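Local coordinates for encapsidation protein (Bacillus phage phi29, PDB 5HD9) that probably hydrolyses ATP as the ASCE-type motor that packages phage DNA, this fragment being its N-terminal ATPase domain, at residues E116-R119 with N125-P128. Residues are numbered along the deposited sequence; the frame is centred on the assembly and turned at random.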
loop_
_atom_site.group_PDB
_atom_site.type_symbol
_atom_site.label_atom_id
_atom_site.label_comp_id
_atom_site.label_asym_id
_atom_site.label_seq_id
_atom_site.Cartn_x
_atom_site.Cartn_y
_atom_site.Cartn_z
ATOM N N GLU A 116 1.515 -7.283 -0.043
ATOM C CA GLU A 116 1.297 -8.686 -0.385
ATOM C C GLU A 116 -0.087 -8.923 -0.994
ATOM O O GLU A 116 -0.827 -9.799 -0.545
ATOM C CB GLU A 116 1.492 -9.561 0.854
ATOM C CG GLU A 116 2.835 -9.339 1.539
ATOM C CD GLU A 116 3.172 -10.406 2.565
ATOM O OE1 GLU A 116 2.471 -11.438 2.619
ATOM O OE2 GLU A 116 4.146 -10.207 3.321
ATOM N N PHE A 117 -0.415 -8.158 -2.032
ATOM C CA PHE A 117 -1.760 -8.179 -2.614
ATOM C C PHE A 117 -2.005 -9.366 -3.543
ATOM O O PHE A 117 -3.142 -9.617 -3.947
ATOM C CB PHE A 117 -2.025 -6.879 -3.376
ATOM C CG PHE A 117 -1.417 -6.843 -4.756
ATOM C CD1 PHE A 117 -0.090 -6.489 -4.937
ATOM C CD2 PHE A 117 -2.180 -7.152 -5.874
ATOM C CE1 PHE A 117 0.467 -6.452 -6.202
ATOM C CE2 PHE A 117 -1.628 -7.114 -7.144
ATOM C CZ PHE A 117 -0.302 -6.762 -7.306
ATOM N N ILE A 118 -0.945 -10.085 -3.894
ATOM C CA ILE A 118 -1.078 -11.298 -4.694
ATOM C C ILE A 118 -1.070 -12.507 -3.766
ATOM O O ILE A 118 -0.147 -12.665 -2.965
ATOM C CB ILE A 118 0.061 -11.429 -5.731
ATOM C CG1 ILE A 118 0.007 -10.273 -6.734
ATOM C CG2 ILE A 118 -0.031 -12.766 -6.467
ATOM C CD1 ILE A 118 1.213 -10.197 -7.654
ATOM N N ARG A 119 -2.097 -13.349 -3.861
ATOM C CA ARG A 119 -2.131 -14.568 -3.066
ATOM C C ARG A 119 -0.962 -15.428 -3.519
ATOM O O ARG A 119 -1.016 -16.078 -4.564
ATOM C CB ARG A 119 -3.463 -15.300 -3.210
ATOM C CG ARG A 119 -4.575 -14.727 -2.347
ATOM C CD ARG A 119 -4.281 -14.862 -0.851
ATOM N NE ARG A 119 -4.328 -16.244 -0.389
ATOM C CZ ARG A 119 -3.944 -16.639 0.821
ATOM N NH1 ARG A 119 -3.470 -15.760 1.696
ATOM N NH2 ARG A 119 -4.029 -17.918 1.158
ATOM N N ASN A 125 -6.886 -18.057 -3.131
ATOM C CA ASN A 125 -7.789 -17.817 -2.020
ATOM C C ASN A 125 -7.953 -16.311 -1.838
ATOM O O ASN A 125 -7.621 -15.747 -0.793
ATOM C CB ASN A 125 -7.260 -18.484 -0.745
ATOM C CG ASN A 125 -8.143 -18.230 0.467
ATOM O OD1 ASN A 125 -9.347 -18.010 0.340
ATOM N ND2 ASN A 125 -7.539 -18.254 1.651
ATOM N N TYR A 126 -8.434 -15.659 -2.889
ATOM C CA TYR A 126 -8.795 -14.252 -2.814
ATOM C C TYR A 126 -10.183 -14.137 -2.207
ATOM O O TYR A 126 -10.951 -15.100 -2.203
ATOM C CB TYR A 126 -8.769 -13.596 -4.197
ATOM C CG TYR A 126 -7.391 -13.469 -4.805
ATOM C CD1 TYR A 126 -6.587 -12.374 -4.517
ATOM C CD2 TYR A 126 -6.902 -14.433 -5.674
ATOM C CE1 TYR A 126 -5.330 -12.247 -5.073
ATOM C CE2 TYR A 126 -5.646 -14.317 -6.234
ATOM C CZ TYR A 126 -4.864 -13.220 -5.931
ATOM O OH TYR A 126 -3.609 -13.094 -6.483
ATOM N N ILE A 127 -10.504 -12.957 -1.696
ATOM C CA ILE A 127 -11.840 -12.688 -1.186
ATOM C C ILE A 127 -12.804 -12.614 -2.375
ATOM O O ILE A 127 -12.433 -12.127 -3.440
ATOM C CB ILE A 127 -11.863 -11.379 -0.362
ATOM C CG1 ILE A 127 -11.004 -11.541 0.896
ATOM C CG2 ILE A 127 -13.282 -10.998 0.033
ATOM C CD1 ILE A 127 -10.505 -10.236 1.477
ATOM N N PRO A 128 -14.031 -13.139 -2.218
ATOM C CA PRO A 128 -14.991 -12.987 -3.321
ATOM C C PRO A 128 -15.282 -11.522 -3.641
ATOM O O PRO A 128 -15.574 -10.746 -2.731
ATOM C CB PRO A 128 -16.253 -13.700 -2.810
ATOM C CG PRO A 128 -15.989 -14.062 -1.375
ATOM C CD PRO A 128 -14.511 -14.072 -1.185
#
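Tyr126 lays its ring across the aliphatic base of Arg119 while its hydroxyl accepts a hydrogen bond from the same residue's backbone. The evidence for a CH-pi contact is direct: Arg119 CG lies 3.7 Å from the centroid of the Tyr126 ring, only 8° off the ring normal, and Arg119 CB covers the phenol end at 3.7 Å from Tyr126 CZ. Arg119 N donates to Tyr126 OH over 3.0 Å, with an angle at the hydrogen of 149°, moderately bent. Ile118 CG2 packs against that oxygen at 3.6 Å, and the carbonyl oxygen of Phe117 meets the ring edge in its plane, 3.6 Å from Tyr126 CE1.

Beyond the ring, bends at chi2 and chi3 turn the arginine chain so that it runs beside Asn125. Their flat groups are nearly perpendicular, at 87°, and Asn125 ND2 lies over one guanidinium face, 3.6 Å from Arg119 NH2. Arg119 NE approaches Asn125 O at 3.4 Å, but the angle is too poor for a hydrogen bond; that oxygen accepts one from Tyr52 OH instead. Arg51 hydrogen-bonds the Phe117 carbonyl and touches both Arg119 and Tyr126.

The contact draws together two parts of the loop between central strand 109-115 and helix 130-141, just after Glu116, which is salt-bridged to Arg50 and ends a sequence consistent with the Walker B motif of ASCE ATPases. Chemically, one bent hydrogen bond anchors the hydroxyl and CH-pi packing probably steadies the face; the touching atoms are CB, CG and the backbone N of Arg119, so its charged end probably adds little.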